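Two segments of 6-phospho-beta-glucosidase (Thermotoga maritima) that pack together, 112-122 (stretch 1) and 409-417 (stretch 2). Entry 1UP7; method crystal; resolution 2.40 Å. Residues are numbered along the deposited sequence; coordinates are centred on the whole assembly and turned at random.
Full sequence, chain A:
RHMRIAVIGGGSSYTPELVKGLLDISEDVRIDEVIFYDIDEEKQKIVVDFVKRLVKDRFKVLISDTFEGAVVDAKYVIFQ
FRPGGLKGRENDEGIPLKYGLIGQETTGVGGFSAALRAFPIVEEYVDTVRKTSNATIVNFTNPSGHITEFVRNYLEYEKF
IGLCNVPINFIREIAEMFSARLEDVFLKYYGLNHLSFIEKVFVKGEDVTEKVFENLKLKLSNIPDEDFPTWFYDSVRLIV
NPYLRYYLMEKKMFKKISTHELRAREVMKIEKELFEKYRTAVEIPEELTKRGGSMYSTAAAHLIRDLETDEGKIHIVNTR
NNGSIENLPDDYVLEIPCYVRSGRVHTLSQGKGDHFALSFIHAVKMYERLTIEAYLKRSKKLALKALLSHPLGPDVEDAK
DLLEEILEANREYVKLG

Stretch 1, residues 112-122: FSAALRAFPIV
Stretch 2 (409-417) ANREYVKLG

One arginine, R117, makes both the hydrogen bond across the contact and the CH-pi contact with the Y413 ring. Its NH1 donates a hydrogen bond to N410 OD1 at 2.8 Å, with an N-H...O angle of 160°. Its CD lies over one face of the Y413 ring, 4.0 Å from the ring centroid and 24° off the ring normal. This is a CH-pi contact.

Stretch 1 is helical from 112 to 122, and the helix extends beyond both ends. Backbone hydrogen bonds run from L116 N to F112 O (3.1 Å), R117 N to S113 O (3.1 Å), A118 N to A114 O (3.0 Å), F119 N to A115 O (2.9 Å) and V122 N to A118 O (2.9 Å). The helix kinks at P120, whose ring nitrogen has no hydrogen to give to the turn before.

Stretch 2 has no regular helix or strand beyond A409. N410 is the first residue to leave helical phi/psi, at -108/22. Its O accepts from Y413 N at 2.9 Å and from V414 N at 3.0 Å, which closes a tight turn. Y413 sits at -118/-26. The chain then extends: V414 is at -147/146, K415 at -134/119 and L416 at -114/143. G417 ends the chain with a free carboxylate.

The closest CA pair is R117 and Y413, 5.4 Å apart. The R117 CA-to-CB bond points sideways to stretch 2. Its side chain has chi1 -88° (m), chi2 -159° (t), chi3 -44° (m) and chi4 -76°. The N410 CA-to-CB bond points toward the helix; with chi1 m and chi2 -79° the side chain places OD1 at the guanidinium edge, near its plane. The in-plane approach suits the N-H direction. N410 ND2 is 4.0 Å from S113 CB and is hydrogen-bonded elsewhere in the structure.

The Y413 CA-to-CB bond also points toward the helix; chi1 is -66° (m) and chi2 89°. Its CB is 3.6 Å from R117 CG. I121 CD1 meets the ring edge, near its plane, 4.4 Å from Y413 CD2; I121 is m, t. P120 CG lies 3.7 Å from Y413 O. The pyrrolidine, C-gamma exo, therefore packs against backbone.

L116 (m, t) makes two of the three apolar side-chain contacts. Its CB is 4.3 Å from V414 CG1, and its O is 3.9 Å from V414 CB. V414 has chi1 p. Farther along, L116 CD1 is 4.4 Å from L416 CD2; L416 has chi1 -96° and chi2 31°, both between wells. The two stretches bury 401 Å² in all.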

ATOM      1  N   PHE A 112      -1.348  -9.706  28.456  1.00 17.58           N
ATOM      2  CA  PHE A 112       0.010 -10.053  28.060  1.00 17.13           C
ATOM      3  C   PHE A 112       0.426 -11.397  28.688  1.00 17.77           C
ATOM      4  O   PHE A 112       0.954 -12.282  27.995  1.00 17.74           O
ATOM      5  CB  PHE A 112       0.949  -8.938  28.503  1.00 16.81           C
ATOM      6  CG  PHE A 112       2.424  -9.262  28.387  1.00 16.65           C
ATOM      7  CD1 PHE A 112       3.101  -9.107  27.169  1.00 11.48           C
ATOM      8  CD2 PHE A 112       3.152  -9.643  29.526  1.00 15.17           C
ATOM      9  CE1 PHE A 112       4.451  -9.350  27.086  1.00 12.58           C
ATOM     10  CE2 PHE A 112       4.517  -9.897  29.446  1.00 14.95           C
ATOM     11  CZ  PHE A 112       5.174  -9.752  28.229  1.00 14.41           C
ATOM     12  N   SER A 113       0.147 -11.584  29.981  1.00 17.57           N
ATOM     13  CA  SER A 113       0.543 -12.828  30.619  1.00 17.65           C
ATOM     14  C   SER A 113      -0.384 -13.954  30.185  1.00 17.53           C
ATOM     15  O   SER A 113       0.065 -15.068  29.972  1.00 17.40           O
ATOM     16  CB  SER A 113       0.597 -12.706  32.155  1.00 18.27           C
ATOM     17  OG  SER A 113      -0.527 -11.992  32.642  1.00 19.32           O
ATOM     18  N   ALA A 114      -1.670 -13.656  30.019  1.00 17.88           N
ATOM     19  CA  ALA A 114      -2.600 -14.604  29.432  1.00 17.48           C
ATOM     20  C   ALA A 114      -2.151 -15.065  28.027  1.00 17.91           C
ATOM     21  O   ALA A 114      -2.237 -16.259  27.709  1.00 18.10           O
ATOM     22  CB  ALA A 114      -4.037 -14.044  29.435  1.00 15.71           C
ATOM     23  N   ALA A 115      -1.649 -14.151  27.197  1.00 17.91           N
ATOM     24  CA  ALA A 115      -1.236 -14.535  25.844  1.00 18.66           C
ATOM     25  C   ALA A 115      -0.031 -15.477  25.917  1.00 19.10           C
ATOM     26  O   ALA A 115       0.058 -16.489  25.175  1.00 19.52           O
ATOM     27  CB  ALA A 115      -0.902 -13.292  24.963  1.00 17.70           C
ATOM     28  N   LEU A 116       0.919 -15.134  26.778  1.00 19.06           N
ATOM     29  CA  LEU A 116       2.124 -15.962  26.917  1.00 19.37           C
ATOM     30  C   LEU A 116       1.798 -17.376  27.362  1.00 19.59           C
ATOM     31  O   LEU A 116       2.493 -18.306  26.968  1.00 20.13           O
ATOM     32  CB  LEU A 116       3.132 -15.369  27.914  1.00 18.20           C
ATOM     33  CG  LEU A 116       3.874 -14.100  27.494  1.00 18.55           C
ATOM     34  CD1 LEU A 116       4.777 -13.657  28.639  1.00 18.42           C
ATOM     35  CD2 LEU A 116       4.650 -14.268  26.160  1.00 16.82           C
ATOM     36  N   ARG A 117       0.784 -17.538  28.218  1.00 19.47           N
ATOM     37  CA  ARG A 117       0.339 -18.871  28.617  1.00 19.08           C
ATOM     38  C   ARG A 117      -0.361 -19.571  27.461  1.00 19.65           C
ATOM     39  O   ARG A 117      -0.256 -20.797  27.331  1.00 20.14           O
ATOM     40  CB  ARG A 117      -0.621 -18.817  29.806  1.00 18.83           C
ATOM     41  CG  ARG A 117       0.018 -18.833  31.186  1.00 18.15           C
ATOM     42  CD  ARG A 117      -0.901 -19.279  32.361  1.00 16.89           C
ATOM     43  NE  ARG A 117      -2.211 -18.661  32.248  1.00 18.06           N
ATOM     44  CZ  ARG A 117      -2.451 -17.390  32.553  1.00 18.21           C
ATOM     45  NH1 ARG A 117      -1.461 -16.635  33.044  1.00 14.44           N
ATOM     46  NH2 ARG A 117      -3.681 -16.886  32.385  1.00 15.97           N
ATOM     47  N   ALA A 118      -1.087 -18.816  26.634  1.00 18.95           N
ATOM     48  CA  ALA A 118      -1.865 -19.412  25.562  1.00 18.68           C
ATOM     49  C   ALA A 118      -0.994 -19.911  24.406  1.00 18.44           C
ATOM     50  O   ALA A 118      -1.231 -20.980  23.905  1.00 18.30           O
ATOM     51  CB  ALA A 118      -2.929 -18.426  25.050  1.00 18.68           C
ATOM     52  N   PHE A 119      -0.001 -19.124  23.999  1.00 17.94           N
ATOM     53  CA  PHE A 119       0.746 -19.381  22.765  1.00 18.14           C
ATOM     54  C   PHE A 119       1.300 -20.819  22.625  1.00 18.09           C
ATOM     55  O   PHE A 119       1.099 -21.449  21.583  1.00 18.40           O
ATOM     56  CB  PHE A 119       1.874 -18.311  22.529  1.00 18.26           C
ATOM     57  CG  PHE A 119       1.362 -16.894  22.248  1.00 18.36           C
ATOM     58  CD1 PHE A 119       0.054 -16.671  21.783  1.00 16.06           C
ATOM     59  CD2 PHE A 119       2.207 -15.794  22.426  1.00 16.69           C
ATOM     60  CE1 PHE A 119      -0.413 -15.370  21.512  1.00 17.79           C
ATOM     61  CE2 PHE A 119       1.761 -14.485  22.155  1.00 17.46           C
ATOM     62  CZ  PHE A 119       0.446 -14.271  21.710  1.00 19.40           C
ATOM     63  N   PRO A 120       1.997 -21.353  23.639  1.00 18.18           N
ATOM     64  CA  PRO A 120       2.527 -22.736  23.532  1.00 18.07           C
ATOM     65  C   PRO A 120       1.429 -23.802  23.359  1.00 18.26           C
ATOM     66  O   PRO A 120       1.604 -24.751  22.591  1.00 18.17           O
ATOM     67  CB  PRO A 120       3.275 -22.955  24.858  1.00 17.53           C
ATOM     68  CG  PRO A 120       3.478 -21.566  25.437  1.00 17.36           C
ATOM     69  CD  PRO A 120       2.353 -20.725  24.936  1.00 16.81           C
ATOM     70  N   ILE A 121       0.317 -23.635  24.057  1.00 18.09           N
ATOM     71  CA  ILE A 121      -0.791 -24.564  23.945  1.00 17.85           C
ATOM     72  C   ILE A 121      -1.450 -24.454  22.576  1.00 18.01           C
ATOM     73  O   ILE A 121      -1.682 -25.500  21.949  1.00 17.68           O
ATOM     74  CB  ILE A 121      -1.781 -24.383  25.128  1.00 18.05           C
ATOM     75  CG1 ILE A 121      -1.117 -24.793  26.452  1.00 17.83           C
ATOM     76  CG2 ILE A 121      -3.018 -25.238  24.950  1.00 18.50           C
ATOM     77  CD1 ILE A 121      -1.769 -24.113  27.732  1.00 16.35           C
ATOM     78  N   VAL A 122      -1.696 -23.228  22.075  1.00 18.04           N
ATOM     79  CA  VAL A 122      -2.290 -23.125  20.748  1.00 18.82           C
ATOM     80  C   VAL A 122      -1.333 -23.601  19.637  1.00 19.56           C
ATOM     81  O   VAL A 122      -1.786 -24.201  18.652  1.00 19.76           O
ATOM     82  CB  VAL A 122      -3.003 -21.757  20.423  1.00 19.45           C
ATOM     83  CG1 VAL A 122      -3.576 -21.076  21.669  1.00 17.39           C
ATOM     84  CG2 VAL A 122      -2.151 -20.869  19.632  1.00 19.79           C
ATOM     85  N   ALA A 409       5.185 -16.283  38.212  1.00 19.38           N
ATOM     86  CA  ALA A 409       3.826 -16.824  38.394  1.00 19.37           C
ATOM     87  C   ALA A 409       3.495 -17.810  37.276  1.00 19.38           C
ATOM     88  O   ALA A 409       2.726 -18.727  37.463  1.00 19.34           O
ATOM     89  CB  ALA A 409       2.776 -15.735  38.427  1.00 18.71           C
ATOM     90  N   ASN A 410       4.085 -17.620  36.108  1.00 19.25           N
ATOM     91  CA  ASN A 410       3.731 -18.459  34.960  1.00 19.67           C
ATOM     92  C   ASN A 410       4.780 -19.471  34.557  1.00 19.84           C
ATOM     93  O   ASN A 410       4.806 -19.949  33.391  1.00 20.07           O
ATOM     94  CB  ASN A 410       3.409 -17.588  33.757  1.00 19.20           C
ATOM     95  CG  ASN A 410       2.174 -16.794  33.984  1.00 19.99           C
ATOM     96  OD1 ASN A 410       1.098 -17.313  33.857  1.00 23.25           O
ATOM     97  ND2 ASN A 410       2.322 -15.562  34.432  1.00 20.75           N
ATOM     98  N   ARG A 411       5.659 -19.810  35.495  1.00 19.57           N
ATOM     99  CA  ARG A 411       6.802 -20.660  35.169  1.00 19.98           C
ATOM    100  C   ARG A 411       6.401 -22.066  34.709  1.00 20.18           C
ATOM    101  O   ARG A 411       7.197 -22.742  34.082  1.00 20.12           O
ATOM    102  CB  ARG A 411       7.818 -20.760  36.324  1.00 19.76           C
ATOM    103  CG  ARG A 411       7.349 -21.615  37.458  1.00 21.28           C
ATOM    104  CD  ARG A 411       7.942 -21.292  38.807  1.00 26.90           C
ATOM    105  NE  ARG A 411       7.164 -21.956  39.863  1.00 30.53           N
ATOM    106  CZ  ARG A 411       6.044 -21.469  40.432  1.00 33.60           C
ATOM    107  NH1 ARG A 411       5.528 -20.273  40.086  1.00 32.98           N
ATOM    108  NH2 ARG A 411       5.435 -22.196  41.363  1.00 33.81           N
ATOM    109  N   GLU A 412       5.187 -22.513  35.039  1.00 20.00           N
ATOM    110  CA  GLU A 412       4.742 -23.809  34.564  1.00 20.10           C
ATOM    111  C   GLU A 412       4.342 -23.778  33.089  1.00 20.00           C
ATOM    112  O   GLU A 412       4.226 -24.832  32.492  1.00 19.52           O
ATOM    113  CB  GLU A 412       3.561 -24.373  35.378  1.00 19.66           C
ATOM    114  CG  GLU A 412       3.826 -24.648  36.836  1.00 20.61           C
ATOM    115  CD  GLU A 412       2.526 -24.639  37.629  1.00 24.25           C
ATOM    116  OE1 GLU A 412       1.775 -23.590  37.612  1.00 25.03           O
ATOM    117  OE2 GLU A 412       2.246 -25.680  38.259  1.00 22.72           O
ATOM    118  N   TYR A 413       4.122 -22.585  32.520  1.00 19.80           N
ATOM    119  CA  TYR A 413       3.492 -22.476  31.210  1.00 19.74           C
ATOM    120  C   TYR A 413       4.389 -21.830  30.185  1.00 20.52           C
ATOM    121  O   TYR A 413       4.229 -22.025  28.982  1.00 20.83           O
ATOM    122  CB  TYR A 413       2.234 -21.643  31.310  1.00 19.38           C
ATOM    123  CG  TYR A 413       1.216 -22.345  32.128  1.00 18.81           C
ATOM    124  CD1 TYR A 413       1.172 -22.166  33.493  1.00 16.73           C
ATOM    125  CD2 TYR A 413       0.342 -23.256  31.541  1.00 18.81           C
ATOM    126  CE1 TYR A 413       0.267 -22.825  34.229  1.00 17.91           C
ATOM    127  CE2 TYR A 413      -0.579 -23.925  32.287  1.00 17.15           C
ATOM    128  CZ  TYR A 413      -0.608 -23.703  33.621  1.00 17.16           C
ATOM    129  OH  TYR A 413      -1.517 -24.361  34.381  1.00 19.50           O
ATOM    130  N   VAL A 414       5.317 -21.012  30.642  1.00 20.96           N
ATOM    131  CA  VAL A 414       6.171 -20.331  29.707  1.00 21.05           C
ATOM    132  C   VAL A 414       7.539 -20.145  30.325  1.00 21.45           C
ATOM    133  O   VAL A 414       7.692 -19.976  31.545  1.00 21.71           O
ATOM    134  CB  VAL A 414       5.591 -18.987  29.187  1.00 21.99           C
ATOM    135  CG1 VAL A 414       5.705 -17.907  30.206  1.00 19.28           C
ATOM    136  CG2 VAL A 414       6.302 -18.592  27.875  1.00 22.90           C
ATOM    137  N   LYS A 415       8.543 -20.212  29.466  1.00 21.37           N
ATOM    138  CA  LYS A 415       9.896 -19.955  29.888  1.00 21.40           C
ATOM    139  C   LYS A 415      10.610 -19.044  28.910  1.00 21.25           C
ATOM    140  O   LYS A 415      10.794 -19.360  27.731  1.00 21.31           O
ATOM    141  CB  LYS A 415      10.719 -21.221  30.072  1.00 21.57           C
ATOM    142  CG  LYS A 415      12.120 -20.864  30.515  1.00 23.49           C
ATOM    143  CD  LYS A 415      12.727 -21.894  31.458  1.00 27.24           C
ATOM    144  CE  LYS A 415      14.153 -21.475  31.900  1.00 27.70           C
ATOM    145  NZ  LYS A 415      14.980 -22.658  32.297  1.00 27.91           N
ATOM    146  N   LEU A 416      11.026 -17.898  29.427  1.00 21.13           N
ATOM    147  CA  LEU A 416      11.754 -16.926  28.636  1.00 21.18           C
ATOM    148  C   LEU A 416      13.158 -16.803  29.156  1.00 21.25           C
ATOM    149  O   LEU A 416      13.379 -16.847  30.368  1.00 21.30           O
ATOM    150  CB  LEU A 416      11.089 -15.567  28.722  1.00 20.91           C
ATOM    151  CG  LEU A 416      10.119 -15.175  27.622  1.00 20.56           C
ATOM    152  CD1 LEU A 416       9.382 -16.344  27.018  1.00 18.54           C
ATOM    153  CD2 LEU A 416       9.166 -14.091  28.107  1.00 18.29           C
ATOM    154  N   GLY A 417      14.109 -16.628  28.242  1.00 21.55           N
ATOM    155  CA  GLY A 417      15.511 -16.540  28.620  1.00 21.88           C
ATOM    156  C   GLY A 417      16.176 -15.225  28.245  1.00 22.69           C
ATOM    157  O   GLY A 417      17.323 -14.976  28.627  1.00 23.43           O
ATOM    158  OXT GLY A 417      15.663 -14.318  27.548  1.00 23.55           O
TER